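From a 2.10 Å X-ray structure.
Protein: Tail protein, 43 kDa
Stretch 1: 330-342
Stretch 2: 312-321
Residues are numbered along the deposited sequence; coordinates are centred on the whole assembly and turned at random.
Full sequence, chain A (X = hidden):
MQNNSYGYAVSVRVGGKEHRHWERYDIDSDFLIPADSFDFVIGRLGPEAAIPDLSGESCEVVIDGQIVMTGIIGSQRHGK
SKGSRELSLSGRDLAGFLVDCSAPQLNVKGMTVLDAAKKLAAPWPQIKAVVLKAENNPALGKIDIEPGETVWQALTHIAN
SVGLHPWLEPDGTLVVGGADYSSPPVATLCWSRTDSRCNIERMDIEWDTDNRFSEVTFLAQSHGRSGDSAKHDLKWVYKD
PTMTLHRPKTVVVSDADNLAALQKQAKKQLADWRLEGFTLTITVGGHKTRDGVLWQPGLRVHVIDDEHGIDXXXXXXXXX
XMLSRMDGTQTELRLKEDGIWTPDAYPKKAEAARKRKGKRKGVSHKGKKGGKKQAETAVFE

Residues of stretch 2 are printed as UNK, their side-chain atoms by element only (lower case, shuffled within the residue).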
# COMPACT_ATOMS: atom_id res chain seq x y z
N GLN A 330 18.60 -8.73 -11.78
CA GLN A 330 18.40 -10.16 -11.59
C GLN A 330 18.11 -10.89 -12.89
O GLN A 330 17.87 -10.28 -13.90
CB GLN A 330 17.18 -10.37 -10.63
CG GLN A 330 17.36 -9.75 -9.17
CD GLN A 330 16.01 -9.79 -8.48
OE1 GLN A 330 15.04 -9.26 -9.03
NE2 GLN A 330 15.94 -10.40 -7.32
N THR A 331 18.13 -12.22 -12.81
CA THR A 331 17.74 -13.09 -13.86
C THR A 331 16.77 -14.12 -13.27
O THR A 331 17.04 -14.76 -12.23
CB THR A 331 18.95 -13.76 -14.64
OG1 THR A 331 19.96 -12.78 -14.89
CG2 THR A 331 18.45 -14.39 -16.01
N GLU A 332 15.62 -14.26 -13.94
CA GLU A 332 14.75 -15.42 -13.71
C GLU A 332 15.09 -16.50 -14.66
O GLU A 332 15.19 -16.29 -15.91
CB GLU A 332 13.29 -14.97 -13.88
CG GLU A 332 12.27 -16.09 -13.97
CD GLU A 332 10.85 -15.52 -14.28
OE1 GLU A 332 10.45 -14.65 -13.46
OE2 GLU A 332 10.23 -15.95 -15.31
N LEU A 333 15.30 -17.67 -14.09
CA LEU A 333 15.72 -18.85 -14.82
C LEU A 333 14.60 -19.90 -14.78
O LEU A 333 14.26 -20.38 -13.69
CB LEU A 333 17.03 -19.41 -14.25
CG LEU A 333 18.22 -18.43 -14.06
CD1 LEU A 333 19.29 -19.11 -13.22
CD2 LEU A 333 18.76 -17.95 -15.41
N ARG A 334 13.98 -20.17 -15.92
CA ARG A 334 12.87 -21.12 -16.00
C ARG A 334 13.45 -22.44 -16.45
O ARG A 334 13.80 -22.63 -17.59
CB ARG A 334 11.76 -20.64 -16.95
CG ARG A 334 11.23 -19.27 -16.47
CD ARG A 334 9.94 -18.86 -17.20
NE ARG A 334 10.17 -18.59 -18.62
CZ ARG A 334 10.44 -17.40 -19.13
NH1 ARG A 334 10.58 -16.33 -18.35
NH2 ARG A 334 10.63 -17.29 -20.42
N LEU A 335 13.58 -23.34 -15.49
CA LEU A 335 14.28 -24.58 -15.62
C LEU A 335 13.33 -25.78 -15.72
O LEU A 335 12.26 -25.83 -15.08
CB LEU A 335 15.24 -24.72 -14.46
CG LEU A 335 16.43 -23.77 -14.46
CD1 LEU A 335 17.02 -23.62 -13.07
CD2 LEU A 335 17.50 -24.25 -15.51
N LYS A 336 13.72 -26.75 -16.53
CA LYS A 336 12.93 -27.92 -16.81
C LYS A 336 13.75 -29.16 -16.56
O LYS A 336 14.98 -29.10 -16.54
CB LYS A 336 12.43 -27.89 -18.27
CG LYS A 336 11.48 -26.69 -18.59
CD LYS A 336 10.11 -26.99 -17.98
CE LYS A 336 8.99 -26.13 -18.42
NZ LYS A 336 7.74 -26.58 -17.78
N GLU A 337 13.05 -30.28 -16.34
CA GLU A 337 13.67 -31.59 -16.29
C GLU A 337 14.65 -31.77 -17.45
O GLU A 337 14.35 -31.49 -18.63
CB GLU A 337 12.60 -32.68 -16.35
CG GLU A 337 13.11 -34.09 -16.14
CD GLU A 337 12.01 -35.15 -16.13
OE1 GLU A 337 10.82 -34.84 -16.39
OE2 GLU A 337 12.38 -36.32 -15.93
N ASP A 338 15.82 -32.29 -17.11
CA ASP A 338 16.89 -32.56 -18.10
C ASP A 338 16.61 -33.72 -19.04
O ASP A 338 15.97 -34.70 -18.68
CB ASP A 338 18.18 -32.80 -17.32
CG ASP A 338 19.44 -32.69 -18.16
OD1 ASP A 338 19.50 -31.81 -19.04
OD2 ASP A 338 20.36 -33.50 -17.87
N GLY A 339 17.05 -33.59 -20.29
CA GLY A 339 17.04 -34.68 -21.25
C GLY A 339 15.70 -34.94 -21.94
O GLY A 339 15.62 -35.83 -22.75
N ILE A 340 14.66 -34.16 -21.64
CA ILE A 340 13.29 -34.46 -22.11
C ILE A 340 12.93 -33.76 -23.44
O ILE A 340 12.36 -34.38 -24.33
CB ILE A 340 12.26 -34.08 -20.96
CG1 ILE A 340 12.54 -34.91 -19.68
CG2 ILE A 340 10.82 -34.28 -21.43
CD1 ILE A 340 12.61 -36.46 -19.85
N TRP A 341 13.28 -32.49 -23.58
CA TRP A 341 12.94 -31.67 -24.76
C TRP A 341 13.81 -32.05 -25.97
O TRP A 341 15.00 -32.21 -25.82
CB TRP A 341 13.14 -30.14 -24.44
CG TRP A 341 12.59 -29.17 -25.51
CD1 TRP A 341 11.30 -29.11 -25.97
CD2 TRP A 341 13.33 -28.18 -26.28
NE1 TRP A 341 11.20 -28.15 -26.94
CE2 TRP A 341 12.42 -27.57 -27.16
CE3 TRP A 341 14.67 -27.75 -26.29
CZ2 TRP A 341 12.79 -26.54 -28.04
CZ3 TRP A 341 15.04 -26.72 -27.17
CH2 TRP A 341 14.11 -26.13 -28.02
N THR A 342 13.20 -32.12 -27.16
CA THR A 342 13.91 -32.40 -28.43
C THR A 342 15.13 -33.33 -28.28
O THR A 342 16.28 -32.93 -28.56
CB THR A 342 14.37 -31.09 -29.08
OG1 THR A 342 15.21 -30.39 -28.16
CG2 THR A 342 13.18 -30.20 -29.46
N UNK A 312 20.56 -31.99 -8.78
CA UNK A 312 20.32 -32.47 -10.15
C UNK A 312 20.62 -31.38 -11.15
O UNK A 312 20.83 -30.21 -10.79
c UNK A 312 18.86 -32.91 -10.28
N UNK A 313 20.69 -31.79 -12.41
CA UNK A 313 20.91 -30.90 -13.51
C UNK A 313 19.53 -30.68 -14.19
O UNK A 313 18.71 -31.62 -14.33
c UNK A 313 21.92 -31.45 -14.55
c UNK A 313 22.05 -30.52 -15.78
c UNK A 313 23.28 -31.70 -13.90
N UNK A 314 19.31 -29.42 -14.54
CA UNK A 314 18.12 -28.95 -15.21
C UNK A 314 18.52 -28.19 -16.48
O UNK A 314 19.64 -27.66 -16.60
c UNK A 314 15.22 -30.17 -11.87
c UNK A 314 16.81 -28.76 -13.04
c UNK A 314 15.99 -30.12 -10.72
c UNK A 314 17.20 -29.41 -10.73
c UNK A 314 15.63 -29.49 -13.03
c UNK A 314 17.58 -28.72 -11.89
c UNK A 314 17.27 -28.07 -14.28
N UNK A 315 17.57 -28.18 -17.40
CA UNK A 315 17.68 -27.55 -18.71
C UNK A 315 16.95 -26.20 -18.73
O UNK A 315 15.77 -26.08 -18.33
c UNK A 315 16.04 -27.48 -21.83
c UNK A 315 16.14 -26.93 -23.13
c UNK A 315 17.18 -27.90 -21.13
c UNK A 315 17.08 -28.45 -19.75
c UNK A 315 18.42 -27.78 -21.74
c UNK A 315 18.53 -27.24 -23.04
c UNK A 315 17.39 -26.81 -23.73
N UNK A 316 17.68 -25.18 -19.13
CA UNK A 316 17.16 -23.82 -19.13
C UNK A 316 16.35 -23.52 -20.40
O UNK A 316 16.88 -23.42 -21.47
c UNK A 316 17.90 -21.33 -18.79
c UNK A 316 18.28 -22.80 -18.92
c UNK A 316 17.10 -21.11 -17.48
c UNK A 316 19.20 -20.43 -18.82
N UNK A 317 15.06 -23.35 -20.21
CA UNK A 317 14.12 -23.29 -21.35
C UNK A 317 13.73 -21.85 -21.61
O UNK A 317 13.31 -21.50 -22.69
c UNK A 317 12.88 -24.16 -20.98
c UNK A 317 11.87 -24.37 -22.03
s UNK A 317 12.27 -25.57 -23.36
c UNK A 317 12.15 -27.02 -22.26
N UNK A 318 13.81 -21.03 -20.57
CA UNK A 318 13.43 -19.63 -20.61
C UNK A 318 14.20 -18.81 -19.60
O UNK A 318 14.64 -19.33 -18.57
N UNK A 319 14.45 -17.55 -19.95
CA UNK A 319 15.13 -16.68 -19.05
C UNK A 319 14.78 -15.22 -19.25
O UNK A 319 14.61 -14.75 -20.36
c UNK A 319 17.83 -14.00 -22.27
c UNK A 319 16.65 -16.90 -19.06
n UNK A 319 18.43 -14.55 -21.22
n UNK A 319 18.52 -13.91 -23.37
c UNK A 319 17.86 -14.87 -19.94
n UNK A 319 16.61 -13.51 -22.25
c UNK A 319 17.39 -16.33 -20.16
N UNK A 320 14.71 -14.53 -18.12
CA UNK A 320 14.33 -13.13 -18.10
C UNK A 320 15.34 -12.30 -17.33
O UNK A 320 15.50 -12.47 -16.13
c UNK A 320 10.76 -12.17 -16.79
n UNK A 320 9.02 -9.80 -14.63
c UNK A 320 12.90 -13.08 -17.54
c UNK A 320 12.14 -11.77 -17.41
c UNK A 320 9.40 -11.00 -15.09
n UNK A 320 10.17 -11.02 -16.19
n UNK A 320 9.04 -12.12 -14.42
N UNK A 321 16.05 -11.44 -18.06
CA UNK A 321 16.85 -10.36 -17.51
C UNK A 321 15.92 -9.24 -17.03
O UNK A 321 15.06 -8.75 -17.77
c UNK A 321 20.60 -12.44 -18.88
c UNK A 321 20.06 -11.61 -21.09
c UNK A 321 20.82 -12.43 -20.30
c UNK A 321 18.84 -10.73 -19.11
c UNK A 321 19.62 -11.57 -18.30
c UNK A 321 17.85 -9.76 -18.53
c UNK A 321 19.07 -10.74 -20.49
O HOH W 1 16.39 -32.88 -14.29

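Position 312 carries a single side-chain carbon; its nearest atom of stretch 1, Asp338 CB, is 7.1 Å from the CB of position 312. One carbon defines Ala312. Position 313 has three carbons, one bearing the other two, and a branch carbon lies 4.0 Å from Asp338 OD2; the fork at CB identifies Val313. Val313 O accepts a hydrogen bond from a water at 2.6 Å, and the same water accepts one from Asp338 N at 2.9 Å, bridging the two stretches where direct pairing has lapsed.

At position 314 one carbon leads to a six-carbon ring. The CB lies 3.9 Å from Leu335 CB, and Lys336 O sits at the ring edge; this is Phe314. Position 315 also has one carbon and a six-carbon ring, of which one carbon approaches Trp341 CE3 at 3.6 Å; the two six-membered rings meet rim to rim, centroids 5.9 Å apart and planes at 29°. It is Phe315.

Position 316 has four carbons, forked at the second. One terminal carbon lies 3.7 Å from both Leu333 CB and Leu335 CD2, forming an apolar cluster on one sheet face: Leu316. Position 317 is an unbranched chain of two carbons, sulfur and a terminal carbon. The sulfur stands 4.2 Å from the centroid of the Trp341 five-membered ring, 13° off its normal and thus over the face, while the terminal carbon reaches Lys336 CG at 3.7 Å: Met317.

Position 318 has no side-chain atoms and is Gly318. An ideal CB here would fall 2.5 Å from Arg334 NH2, a clash; the bare backbone leaves room for the guanidinium, one face of which covers Gly318 C.

Position 319 shows three carbons, a nitrogen, and a carbon bearing two more nitrogens; its third carbon is 4.0 Å from Thr331 CG2, but its end leads away: Arg319. At position 320 the same atoms recur, and a terminal nitrogen forms a salt bridge with Glu332 OE1 at 3.1 Å, its hydrogen bond weak at 125°: Arg320. Position 321 has one carbon plus a six-carbon ring; Thr331 OG1 meets the ring edge, 3.6 Å from a ring carbon: Phe321.

The contact is an antiparallel strand pairing that buries 1054 Å². Reciprocal hydrogen bonds join Glu332 N to Arg320 O (2.8 Å), Arg320 N to Glu332 O (2.9 Å), Lys336 N to Phe315 O (2.8 Å) and Phe315 N to Lys336 O (2.9 Å). Between them a bulge shifts the register by one: Arg334 O accepts from Met317 N at 3.0 Å and, weakly, from Gly318 N at 3.4 Å. Beyond the strand, Trp341 packs against Phe315 and Met317.

Stretch 2, residues 312-321: AVFFLMGRRF
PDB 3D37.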